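Local coordinates for protein Zn-dependent hydrolase, glyoxylase (PDB 6T5K) that probably hydrolyses beta-lactam antibiotics, carbapenems among them, with zinc ions bound in the active site of a class B metallo-beta-lactamase, at residues G58-V61 against E66-V69; N77-L82 against L109-A114; F155-G160 against T211-L216; E200-T205 against H233-L238. All coordinates share one frame; numbering follows the deposited sequence. Where two conformers were deposited one is given.

Contact 1. Residues G58-V61 against E66-V69; sequences GMIV and EAVV
Val61 and Val68 pair across an antiparallel beta hairpin made of strands 54-63 and 66-70, inside one of the two sheets of the metallo-beta-lactamase alpha-beta/beta-alpha fold. The axes of the two short segments approach to 4.7 Å, and their N-to-C directions differ by 161°. Backbone hydrogen bonds define the register: Val61 N donates to Val68 O at 2.9 Å, with 168° at the hydrogen, and Val68 N returns the bond to Val61 O over the same length. Val61 and Val68 are therefore a hydrogen-bonded pair, whereas Ile60 and Val69 form the neighbouring non-hydrogen-bonded pair. CA-H...O contacts supplement the ladder, among them Ala67 CA to Val61 O at 3.1 Å, so that this oxygen faces both Val68 N and Ala67 CA.

Side chains alternate between the two faces. Val61 and Val68 share one, where Val68 also meets Leu147 and Val149 of the second sheet. Ile60 and Val69 share the other, covered by Leu82 and, over Val69, Leu86 of helix 76-88. Apolar contact between the strands is concentrated on Ile60. Its CG2, set anti to the backbone N, lies 4.2 Å from Val69 CG2 and an equal 4.2 Å from Ala67 CB.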
loop_
_atom_site.group_PDB
_atom_site.type_symbol
_atom_site.label_atom_id
_atom_site.label_comp_id
_atom_site.label_asym_id
_atom_site.label_seq_id
_atom_site.Cartn_x
_atom_site.Cartn_y
_atom_site.Cartn_z
ATOM N N GLY A 58 4.867 1.199 1.231
ATOM C CA GLY A 58 3.533 1.750 1.262
ATOM C C GLY A 58 3.509 3.038 0.462
ATOM O O GLY A 58 4.507 3.441 -0.144
ATOM N N MET A 59 2.355 3.681 0.477
ATOM C CA MET A 59 2.152 4.891 -0.310
ATOM C C MET A 59 1.611 5.972 0.615
ATOM O O MET A 59 0.850 5.681 1.533
ATOM C CB MET A 59 1.163 4.648 -1.468
ATOM C CG MET A 59 0.878 5.914 -2.296
ATOM S SD MET A 59 -0.071 5.590 -3.814
ATOM C CE MET A 59 -1.701 5.294 -3.147
ATOM N N ILE A 60 2.012 7.209 0.368
ATOM C CA ILE A 60 1.393 8.384 0.959
ATOM C C ILE A 60 0.864 9.227 -0.186
ATOM O O ILE A 60 1.594 9.496 -1.147
ATOM C CB ILE A 60 2.386 9.216 1.789
ATOM C CG1 ILE A 60 3.271 8.327 2.642
ATOM C CG2 ILE A 60 1.610 10.211 2.667
ATOM C CD1 ILE A 60 4.407 9.074 3.247
ATOM N N VAL A 61 -0.395 9.647 -0.092
ATOM C CA VAL A 61 -0.956 10.642 -0.989
ATOM C C VAL A 61 -1.077 11.928 -0.198
ATOM O O VAL A 61 -1.612 11.910 0.911
ATOM C CB VAL A 61 -2.319 10.188 -1.522
ATOM C CG1 VAL A 61 -2.871 11.223 -2.515
ATOM C CG2 VAL A 61 -2.171 8.807 -2.137
ATOM N N GLU A 66 -3.092 17.798 3.363
ATOM C CA GLU A 66 -3.689 16.606 3.935
ATOM C C GLU A 66 -3.034 15.373 3.335
ATOM O O GLU A 66 -2.487 15.416 2.235
ATOM C CB GLU A 66 -5.205 16.587 3.669
ATOM C CG GLU A 66 -5.903 17.807 4.249
ATOM C CD GLU A 66 -7.418 17.822 4.085
ATOM O OE1 GLU A 66 -7.983 16.787 3.688
ATOM O OE2 GLU A 66 -8.026 18.878 4.376
ATOM N N ALA A 67 -3.069 14.280 4.090
ATOM C CA ALA A 67 -2.417 13.055 3.664
ATOM C C ALA A 67 -3.247 11.833 4.020
ATOM O O ALA A 67 -3.958 11.801 5.031
ATOM C CB ALA A 67 -1.055 12.929 4.334
ATOM N N VAL A 68 -3.167 10.824 3.150
ATOM C CA VAL A 68 -3.672 9.489 3.450
ATOM C C VAL A 68 -2.550 8.486 3.236
ATOM O O VAL A 68 -1.806 8.584 2.263
ATOM C CB VAL A 68 -4.873 9.154 2.552
ATOM C CG1 VAL A 68 -5.224 7.675 2.667
ATOM C CG2 VAL A 68 -6.059 10.079 2.882
ATOM N N VAL A 69 -2.403 7.550 4.167
ATOM C CA VAL A 69 -1.338 6.556 4.121
ATOM C C VAL A 69 -1.918 5.186 3.777
ATOM O O VAL A 69 -2.937 4.773 4.337
ATOM C CB VAL A 69 -0.588 6.516 5.462
ATOM C CG1 VAL A 69 0.486 5.441 5.448
ATOM C CG2 VAL A 69 -0.007 7.878 5.791
#

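Contact 2. Residues N77-L82 against L109-A114; sequences NETSEL and LEAFHA. With EDO (1,2-ethanediol), chain D; EDO (1,2-ethanediol), chain F.
Thr79 turns its methyl toward Phe112 because chi1 of -54° sets CG2 anti to the backbone N and leaves OG1 beside that N, where the hydroxyl bonds to Thr75 O in the preceding turn. In Phe112 a chi1 of -77° puts CG anti to the carbonyl carbon, and the end of the ring comes nearer to helix 76-88. Thr79 CG2 thus lies 3.3 Å from Phe112 CE1 and 3.7 Å from Phe112 CD1. The two side chains cross at about a right angle, and the methyl comes to the ring obliquely.

Ala111 fills the adjoining position: its CB points at the facing helix and lies 3.8 Å from Thr79 CG2 and 4.0 Å from Ser80 OG. Ser80 OG bonds likewise to Ser76 O, so both hydroxyls are taken by carbonyls at or just before the helix start, and no hydrogen bond joins the segments. Small residues permit the close spacing, with Ser80 and Ala111 CA atoms 6.0 Å apart and axes 8.7 Å apart at a crossing angle of -45°. Phe112 and Leu109 also rest on Val96 of strand 92-98, so the pair is a helical layer covering one beta-sheet, as in the metallo-beta-lactamase sandwich.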
loop_
_atom_site.group_PDB
_atom_site.type_symbol
_atom_site.label_atom_id
_atom_site.label_comp_id
_atom_site.label_asym_id
_atom_site.label_seq_id
_atom_site.Cartn_x
_atom_site.Cartn_y
_atom_site.Cartn_z
ATOM N N ASN A 77 7.833 1.313 15.752
ATOM C CA ASN A 77 8.875 2.326 15.725
ATOM C C ASN A 77 8.921 2.984 14.371
ATOM O O ASN A 77 8.994 4.208 14.263
ATOM C CB ASN A 77 10.239 1.684 16.034
ATOM C CG ASN A 77 10.469 1.454 17.497
ATOM O OD1 ASN A 77 9.897 2.126 18.352
ATOM N ND2 ASN A 77 11.341 0.499 17.796
ATOM N N GLU A 78 8.900 2.193 13.303
ATOM C CA GLU A 78 8.999 2.771 11.973
ATOM C C GLU A 78 7.746 3.552 11.608
ATOM O O GLU A 78 7.850 4.576 10.910
ATOM C CB GLU A 78 9.227 1.661 10.952
ATOM C CG GLU A 78 10.472 0.797 11.184
ATOM C CD GLU A 78 10.385 -0.582 10.515
ATOM O OE1 GLU A 78 11.427 -1.245 10.416
ATOM O OE2 GLU A 78 9.286 -0.987 10.060
ATOM N N THR A 79 6.584 3.142 12.132
ATOM C CA THR A 79 5.365 3.873 11.851
ATOM C C THR A 79 5.395 5.222 12.561
ATOM O O THR A 79 4.973 6.240 12.006
ATOM C CB THR A 79 4.137 3.031 12.221
ATOM O OG1 THR A 79 4.238 1.760 11.549
ATOM C CG2 THR A 79 2.863 3.690 11.807
ATOM N N SER A 80 5.870 5.251 13.809
ATOM C CA SER A 80 6.042 6.525 14.504
ATOM C C SER A 80 6.996 7.458 13.761
ATOM O O SER A 80 6.766 8.671 13.693
ATOM C CB SER A 80 6.524 6.269 15.929
ATOM O OG SER A 80 5.547 5.492 16.608
ATOM N N GLU A 81 8.050 6.909 13.159
ATOM C CA GLU A 81 8.956 7.731 12.365
ATOM C C GLU A 81 8.237 8.338 11.166
ATOM O O GLU A 81 8.418 9.522 10.845
ATOM C CB GLU A 81 10.127 6.873 11.895
ATOM C CG GLU A 81 11.425 7.575 11.812
ATOM C CD GLU A 81 12.563 6.666 11.405
ATOM O OE1 GLU A 81 13.357 7.113 10.569
ATOM O OE2 GLU A 81 12.681 5.528 11.921
ATOM N N LEU A 82 7.429 7.535 10.484
ATOM C CA LEU A 82 6.626 8.050 9.388
ATOM C C LEU A 82 5.726 9.187 9.861
ATOM O O LEU A 82 5.637 10.232 9.216
ATOM C CB LEU A 82 5.818 6.896 8.793
ATOM C CG LEU A 82 4.815 7.190 7.680
ATOM C CD1 LEU A 82 5.470 7.872 6.485
ATOM C CD2 LEU A 82 4.148 5.892 7.242
ATOM N N LEU A 109 -0.502 -0.045 13.218
ATOM C CA LEU A 109 -1.742 0.719 13.288
ATOM C C LEU A 109 -1.915 1.459 14.617
ATOM O O LEU A 109 -2.561 2.515 14.651
ATOM C CB LEU A 109 -2.942 -0.184 13.067
ATOM C CG LEU A 109 -3.224 -0.547 11.615
ATOM C CD1 LEU A 109 -4.454 -1.421 11.603
ATOM C CD2 LEU A 109 -3.425 0.674 10.741
ATOM N N GLU A 110 -1.391 0.923 15.724
ATOM C CA GLU A 110 -1.649 1.593 16.997
ATOM C C GLU A 110 -1.055 3.002 17.018
ATOM O O GLU A 110 -1.590 3.890 17.697
ATOM C CB GLU A 110 -1.139 0.765 18.180
ATOM C CG GLU A 110 -1.020 1.550 19.485
ATOM C CD GLU A 110 -2.351 2.112 20.025
ATOM O OE1 GLU A 110 -3.447 1.695 19.584
ATOM O OE2 GLU A 110 -2.291 2.972 20.927
ATOM N N ALA A 111 0.033 3.237 16.277
ATOM C CA ALA A 111 0.578 4.582 16.190
ATOM C C ALA A 111 -0.421 5.545 15.555
ATOM O O ALA A 111 -0.471 6.723 15.908
ATOM C CB ALA A 111 1.895 4.569 15.416
ATOM N N PHE A 112 -1.195 5.070 14.582
ATOM C CA PHE A 112 -2.235 5.905 14.000
ATOM C C PHE A 112 -3.388 6.072 14.974
ATOM O O PHE A 112 -3.882 7.189 15.186
ATOM C CB PHE A 112 -2.721 5.284 12.694
ATOM C CG PHE A 112 -1.786 5.493 11.549
ATOM C CD1 PHE A 112 -0.726 4.632 11.323
ATOM C CD2 PHE A 112 -1.956 6.564 10.693
ATOM C CE1 PHE A 112 0.132 4.830 10.258
ATOM C CE2 PHE A 112 -1.095 6.763 9.642
ATOM C CZ PHE A 112 -0.050 5.890 9.432
ATOM N N HIS A 113 -3.806 4.974 15.601
ATOM C CA HIS A 113 -4.938 5.030 16.499
ATOM C C HIS A 113 -4.645 5.940 17.678
ATOM O O HIS A 113 -5.503 6.719 18.090
ATOM C CB HIS A 113 -5.260 3.626 16.967
ATOM C CG HIS A 113 -5.714 2.715 15.871
ATOM N ND1 HIS A 113 -5.762 1.350 16.020
ATOM C CD2 HIS A 113 -6.155 2.978 14.611
ATOM C CE1 HIS A 113 -6.196 0.805 14.894
ATOM N NE2 HIS A 113 -6.427 1.770 14.018
ATOM N N ALA A 114 -3.427 5.895 18.199
ATOM C CA ALA A 114 -3.061 6.758 19.319
ATOM C C ALA A 114 -3.285 8.231 18.995
ATOM O O ALA A 114 -3.563 9.041 19.896
ATOM C CB ALA A 114 -1.592 6.529 19.636
HETATM C C1 EDO D . -6.470 6.580 20.810
HETATM O O1 EDO D . -6.119 7.801 21.474
HETATM C C2 EDO D . -6.054 5.379 21.661
HETATM O O2 EDO D . -5.744 4.248 20.836
HETATM C C1 EDO F . -4.616 -2.728 17.995
HETATM O O1 EDO F . -5.831 -3.356 17.489
HETATM C C2 EDO F . -4.289 -1.321 17.432
HETATM O O2 EDO F . -4.668 -0.158 18.260
#

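Contact 3. Residues F155-G160 against T211-L216; sequences FVHYFG and TAYPNL
The end of strand 152-157 and the loop after it meet the C-terminal end of helix 201-212, on the helix-covered side of the second sheet. Tyr213, the first residue to leave helical geometry, carries the contact and begins a type I turn to Leu216. Its OH reaches the edge of the Phe159 ring, near the ring plane, at 3.4 Å from Phe159 CZ. The aromatic planes stand at 86° with centroids 5.7 Å apart; the approach is oblique, with Tyr213 CE2 lying 3.7 Å from Phe159 CE2. Ala212 adds its CB 3.9 Å from Phe159 CZ.

His157 completes the cluster. Its CB is 4.0 Å from Tyr213 OH, and its CD2 lies 3.3 Å above the centre of the Phe159 ring, covering one face. With chi1 of -162° the imidazole extends anti to the backbone N, and ND1 bonds to Glu144. No hydrogen bond links the segments; the contact is van der Waals, among the rings and the Ala212 methyl. Tyr213 also stacks on Tyr171, while Phe159, Tyr213 and His157 all touch Ile169. The cluster is thus aromatic packing between a post-strand loop and the C-terminal end of the helix covering that sheet, as in the alpha-beta/beta-alpha sandwich.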
loop_
_atom_site.group_PDB
_atom_site.type_symbol
_atom_site.label_atom_id
_atom_site.label_comp_id
_atom_site.label_asym_id
_atom_site.label_seq_id
_atom_site.Cartn_x
_atom_site.Cartn_y
_atom_site.Cartn_z
ATOM N N PHE A 155 -8.907 6.181 -3.759
ATOM C CA PHE A 155 -9.925 5.141 -3.793
ATOM C C PHE A 155 -9.310 3.815 -3.397
ATOM O O PHE A 155 -8.186 3.495 -3.787
ATOM C CB PHE A 155 -10.517 5.082 -5.209
ATOM C CG PHE A 155 -11.174 6.377 -5.594
ATOM C CD1 PHE A 155 -12.504 6.609 -5.289
ATOM C CD2 PHE A 155 -10.420 7.412 -6.126
ATOM C CE1 PHE A 155 -13.092 7.824 -5.564
ATOM C CE2 PHE A 155 -10.993 8.633 -6.390
ATOM C CZ PHE A 155 -12.342 8.837 -6.142
ATOM N N VAL A 156 -10.038 3.053 -2.601
ATOM C CA VAL A 156 -9.584 1.741 -2.180
ATOM C C VAL A 156 -10.580 0.754 -2.751
ATOM O O VAL A 156 -11.790 0.994 -2.667
ATOM C CB VAL A 156 -9.503 1.628 -0.644
ATOM C CG1 VAL A 156 -8.599 0.456 -0.292
ATOM C CG2 VAL A 156 -9.036 2.922 -0.007
ATOM N N HIS A 157 -10.086 -0.302 -3.398
ATOM C CA HIS A 157 -10.975 -1.152 -4.179
ATOM C C HIS A 157 -10.558 -2.602 -4.076
ATOM O O HIS A 157 -9.374 -2.906 -4.186
ATOM C CB HIS A 157 -10.959 -0.701 -5.639
ATOM C CG HIS A 157 -12.106 -1.185 -6.465
ATOM N ND1 HIS A 157 -12.984 -0.315 -7.068
ATOM C CD2 HIS A 157 -12.490 -2.428 -6.836
ATOM C CE1 HIS A 157 -13.862 -1.002 -7.777
ATOM N NE2 HIS A 157 -13.596 -2.284 -7.642
ATOM N N TYR A 158 -11.548 -3.472 -3.848
ATOM C CA TYR A 158 -11.356 -4.915 -3.868
ATOM C C TYR A 158 -11.700 -5.466 -5.249
ATOM O O TYR A 158 -12.825 -5.289 -5.736
ATOM C CB TYR A 158 -12.235 -5.573 -2.801
ATOM C CG TYR A 158 -12.046 -7.046 -2.691
ATOM C CD1 TYR A 158 -10.851 -7.582 -2.188
ATOM C CD2 TYR A 158 -13.056 -7.926 -3.087
ATOM C CE1 TYR A 158 -10.662 -8.934 -2.087
ATOM C CE2 TYR A 158 -12.878 -9.298 -2.984
ATOM C CZ TYR A 158 -11.686 -9.787 -2.478
ATOM O OH TYR A 158 -11.517 -11.128 -2.378
ATOM N N PHE A 159 -10.746 -6.158 -5.847
ATOM C CA PHE A 159 -10.921 -6.786 -7.143
ATOM C C PHE A 159 -10.845 -8.302 -7.085
ATOM O O PHE A 159 -10.957 -8.945 -8.141
ATOM C CB PHE A 159 -9.836 -6.294 -8.090
ATOM C CG PHE A 159 -10.068 -4.913 -8.613
ATOM C CD1 PHE A 159 -10.925 -4.690 -9.667
ATOM C CD2 PHE A 159 -9.416 -3.827 -8.046
ATOM C CE1 PHE A 159 -11.119 -3.423 -10.169
ATOM C CE2 PHE A 159 -9.592 -2.548 -8.572
ATOM C CZ PHE A 159 -10.461 -2.347 -9.607
ATOM N N GLY A 160 -10.680 -8.887 -5.903
ATOM C CA GLY A 160 -10.592 -10.323 -5.760
ATOM C C GLY A 160 -9.311 -10.765 -5.084
ATOM O O GLY A 160 -8.462 -9.968 -4.691
ATOM N N THR A 211 -7.670 -3.902 -16.585
ATOM C CA THR A 211 -8.818 -3.486 -17.391
ATOM C C THR A 211 -9.506 -2.251 -16.815
ATOM O O THR A 211 -10.085 -1.446 -17.560
ATOM C CB THR A 211 -9.789 -4.662 -17.482
ATOM O OG1 THR A 211 -9.129 -5.777 -18.081
ATOM C CG2 THR A 211 -10.984 -4.353 -18.304
ATOM N N ALA A 212 -9.507 -2.109 -15.492
ATOM C CA ALA A 212 -10.156 -0.970 -14.850
ATOM C C ALA A 212 -9.341 0.312 -14.988
ATOM O O ALA A 212 -9.919 1.403 -15.050
ATOM C CB ALA A 212 -10.350 -1.243 -13.351
ATOM N N TYR A 213 -8.009 0.204 -14.979
ATOM C CA TYR A 213 -7.113 1.366 -14.948
ATOM C C TYR A 213 -6.125 1.316 -16.111
ATOM O O TYR A 213 -4.913 1.256 -15.923
ATOM C CB TYR A 213 -6.376 1.423 -13.613
ATOM C CG TYR A 213 -7.257 1.297 -12.393
ATOM C CD1 TYR A 213 -8.285 2.191 -12.144
ATOM C CD2 TYR A 213 -7.049 0.283 -11.491
ATOM C CE1 TYR A 213 -9.085 2.088 -11.022
ATOM C CE2 TYR A 213 -7.837 0.160 -10.363
ATOM C CZ TYR A 213 -8.864 1.060 -10.132
ATOM O OH TYR A 213 -9.623 0.920 -8.991
ATOM N N PRO A 214 -6.618 1.391 -17.341
ATOM C CA PRO A 214 -5.725 1.293 -18.499
ATOM C C PRO A 214 -4.795 2.471 -18.674
ATOM O O PRO A 214 -3.802 2.353 -19.407
ATOM C CB PRO A 214 -6.693 1.186 -19.684
ATOM C CG PRO A 214 -7.957 1.865 -19.165
ATOM C CD PRO A 214 -8.031 1.466 -17.713
ATOM N N ASN A 215 -5.043 3.576 -17.977
ATOM C CA ASN A 215 -4.252 4.780 -18.157
ATOM C C ASN A 215 -3.207 4.974 -17.080
ATOM O O ASN A 215 -2.578 6.035 -17.035
ATOM C CB ASN A 215 -5.162 6.005 -18.212
ATOM C CG ASN A 215 -6.248 5.855 -19.249
ATOM O OD1 ASN A 215 -7.458 5.930 -18.949
ATOM N ND2 ASN A 215 -5.833 5.549 -20.470
ATOM N N LEU A 216 -2.988 3.978 -16.228
ATOM C CA LEU A 216 -2.016 4.137 -15.159
ATOM C C LEU A 216 -0.653 4.538 -15.708
ATOM O O LEU A 216 -0.163 3.980 -16.699
ATOM C CB LEU A 216 -1.872 2.852 -14.366
ATOM C CG LEU A 216 -3.037 2.586 -13.430
ATOM C CD1 LEU A 216 -2.942 1.157 -12.922
ATOM C CD2 LEU A 216 -3.040 3.570 -12.282
#

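Contact 4. Residues E200-T205 against H233-L238; sequences EAWPVT and HYTETL
Pro203 and Glu236 bring the two helices together most closely, their CA atoms being 4.5 Å apart. Glu236 CG, anti to the backbone N (chi1 -173°), lies alongside the proline: 3.6 Å from Pro203 O and 3.9 Å from Pro203 CB. Pro203 CB is 3.9 Å from Glu236 O, so the proline ring packs against both backbone and side chain of Glu236. Beyond CG the glutamate runs extended, and its OE1 takes a hydrogen bond from Asn207 ND2, one turn further along helix 201-212.

The buried half involves Trp202 and Thr235. Thr235 CG2 meets Trp202 NE1 obliquely at 3.6 Å, the side chains crossing at about a right angle. That nitrogen donates to Leu183 O. Thr235 OG1 bonds to Leu231 O and to Lys185 N, and CG2, anti to the backbone N, is the branch meeting the indole. By contrast, the outer side is loose: Val204 and Thr237 are exposed and point away from the facing helix, and Thr237 OG1 bonds within its own helix to His233 O at 2.8 Å. Trp202 stacks on Phe239 and touches His163, a zinc ligand, which places its indole in the second shell of the dinuclear metallo-beta-lactamase zinc site.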
loop_
_atom_site.group_PDB
_atom_site.type_symbol
_atom_site.label_atom_id
_atom_site.label_comp_id
_atom_site.label_asym_id
_atom_site.label_seq_id
_atom_site.Cartn_x
_atom_site.Cartn_y
_atom_site.Cartn_z
ATOM N N GLU A 200 -4.933 -19.291 -8.097
ATOM C CA GLU A 200 -5.906 -19.400 -9.184
ATOM C C GLU A 200 -6.573 -18.070 -9.437
ATOM O O GLU A 200 -6.718 -17.652 -10.590
ATOM C CB GLU A 200 -6.957 -20.444 -8.830
ATOM C CG GLU A 200 -6.424 -21.863 -8.832
ATOM C CD GLU A 200 -5.526 -22.205 -7.669
ATOM O OE1 GLU A 200 -5.830 -21.768 -6.548
ATOM O OE2 GLU A 200 -4.529 -22.962 -7.891
ATOM N N ALA A 201 -6.940 -17.368 -8.363
ATOM C CA ALA A 201 -7.629 -16.093 -8.520
ATOM C C ALA A 201 -6.685 -15.000 -8.973
ATOM O O ALA A 201 -7.120 -14.051 -9.622
ATOM C CB ALA A 201 -8.261 -15.667 -7.200
ATOM N N TRP A 202 -5.418 -15.079 -8.566
ATOM C CA TRP A 202 -4.487 -13.961 -8.704
ATOM C C TRP A 202 -4.447 -13.364 -10.096
ATOM O O TRP A 202 -4.615 -12.141 -10.218
ATOM C CB TRP A 202 -3.099 -14.448 -8.269
ATOM C CG TRP A 202 -2.142 -13.365 -7.839
ATOM C CD1 TRP A 202 -1.996 -12.096 -8.370
ATOM C CD2 TRP A 202 -1.160 -13.471 -6.802
ATOM N NE1 TRP A 202 -0.986 -11.424 -7.722
ATOM C CE2 TRP A 202 -0.478 -12.232 -6.741
ATOM C CE3 TRP A 202 -0.808 -14.479 -5.897
ATOM C CZ2 TRP A 202 0.541 -11.996 -5.830
ATOM C CZ3 TRP A 202 0.211 -14.235 -5.015
ATOM C CH2 TRP A 202 0.858 -13.008 -4.977
ATOM N N PRO A 203 -4.244 -14.133 -11.172
ATOM C CA PRO A 203 -4.172 -13.482 -12.487
ATOM C C PRO A 203 -5.503 -12.880 -12.896
ATOM O O PRO A 203 -5.521 -11.879 -13.630
ATOM C CB PRO A 203 -3.752 -14.610 -13.439
ATOM C CG PRO A 203 -4.174 -15.885 -12.769
ATOM C CD PRO A 203 -4.011 -15.588 -11.256
ATOM N N VAL A 204 -6.611 -13.502 -12.493
ATOM C CA VAL A 204 -7.932 -12.972 -12.813
ATOM C C VAL A 204 -8.125 -11.617 -12.145
ATOM O O VAL A 204 -8.597 -10.661 -12.766
ATOM C CB VAL A 204 -9.019 -13.975 -12.382
ATOM C CG1 VAL A 204 -10.435 -13.427 -12.607
ATOM C CG2 VAL A 204 -8.842 -15.300 -13.118
ATOM N N THR A 205 -7.805 -11.535 -10.850
ATOM C CA THR A 205 -7.866 -10.270 -10.124
ATOM C C THR A 205 -7.001 -9.204 -10.771
ATOM O O THR A 205 -7.444 -8.066 -10.962
ATOM C CB THR A 205 -7.412 -10.548 -8.698
ATOM O OG1 THR A 205 -8.321 -11.503 -8.132
ATOM C CG2 THR A 205 -7.360 -9.267 -7.874
ATOM N N HIS A 233 1.096 -6.276 -15.989
ATOM C CA HIS A 233 1.229 -7.333 -16.983
ATOM C C HIS A 233 2.214 -8.392 -16.533
ATOM O O HIS A 233 1.963 -9.591 -16.716
ATOM C CB HIS A 233 1.631 -6.711 -18.303
ATOM C CG HIS A 233 0.643 -5.718 -18.807
ATOM N ND1 HIS A 233 1.007 -4.584 -19.502
ATOM C CD2 HIS A 233 -0.705 -5.668 -18.681
ATOM C CE1 HIS A 233 -0.084 -3.902 -19.818
ATOM N NE2 HIS A 233 -1.132 -4.531 -19.311
ATOM N N TYR A 234 3.336 -7.967 -15.956
ATOM C CA TYR A 234 4.301 -8.905 -15.411
ATOM C C TYR A 234 3.667 -9.803 -14.356
ATOM O O TYR A 234 3.871 -11.021 -14.358
ATOM C CB TYR A 234 5.475 -8.146 -14.788
ATOM C CG TYR A 234 6.426 -9.130 -14.166
ATOM C CD1 TYR A 234 7.260 -9.896 -14.962
ATOM C CD2 TYR A 234 6.458 -9.327 -12.792
ATOM C CE1 TYR A 234 8.096 -10.843 -14.396
ATOM C CE2 TYR A 234 7.261 -10.284 -12.223
ATOM C CZ TYR A 234 8.079 -11.038 -13.021
ATOM O OH TYR A 234 8.907 -11.984 -12.450
ATOM N N THR A 235 2.885 -9.211 -13.454
ATOM C CA THR A 235 2.304 -9.980 -12.363
ATOM C C THR A 235 1.276 -10.964 -12.883
ATOM O O THR A 235 1.243 -12.119 -12.454
ATOM C CB THR A 235 1.656 -9.051 -11.343
ATOM O OG1 THR A 235 2.670 -8.203 -10.792
ATOM C CG2 THR A 235 1.034 -9.831 -10.232
ATOM N N GLU A 236 0.398 -10.510 -13.784
ATOM C CA GLU A 236 -0.563 -11.444 -14.352
ATOM C C GLU A 236 0.155 -12.616 -15.028
ATOM O O GLU A 236 -0.222 -13.785 -14.844
ATOM C CB GLU A 236 -1.506 -10.726 -15.299
ATOM C CG GLU A 236 -2.597 -11.656 -15.753
ATOM C CD GLU A 236 -3.534 -11.079 -16.800
ATOM O OE1 GLU A 236 -3.512 -9.859 -17.014
ATOM O OE2 GLU A 236 -4.295 -11.879 -17.416
ATOM N N THR A 237 1.195 -12.317 -15.811
ATOM C CA THR A 237 1.916 -13.369 -16.526
ATOM C C THR A 237 2.582 -14.344 -15.565
ATOM O O THR A 237 2.619 -15.562 -15.805
ATOM C CB THR A 237 2.977 -12.730 -17.417
ATOM O OG1 THR A 237 2.338 -11.818 -18.319
ATOM C CG2 THR A 237 3.754 -13.806 -18.211
ATOM N N LEU A 238 3.141 -13.816 -14.483
ATOM C CA LEU A 238 3.834 -14.648 -13.512
ATOM C C LEU A 238 2.920 -15.700 -12.915
ATOM O O LEU A 238 3.371 -16.814 -12.619
ATOM C CB LEU A 238 4.382 -13.745 -12.410
ATOM C CG LEU A 238 5.189 -14.373 -11.276
ATOM C CD1 LEU A 238 6.471 -14.989 -11.809
ATOM C CD2 LEU A 238 5.455 -13.294 -10.225
#

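How the contacts relate
From the N terminus, contact 1 closes the short hairpin between strands 54-63 and 66-70. The chain then enters helix 76-88, and contact 2 closes a loop of 26 residues by bringing helix 109-114 beside it. These two follow in series yet touch: Ile60 CD1 lies 3.6 Å from Leu82 CD1, joining the first sheet to its helical cover. Contact 3 closes a span of 50 residues, joining the end of strand 152-157 of the second sheet to the end of helix 201-212. Contact 4 closes one of 27 and sets helix 230-239 beside the start of that helix. Contacts 3 and 4 cross, and meet where Gly160 C approaches Thr205 OG1 at 3.3 Å. Contacts 2 and 4 lie on opposite sides of the chain's centre.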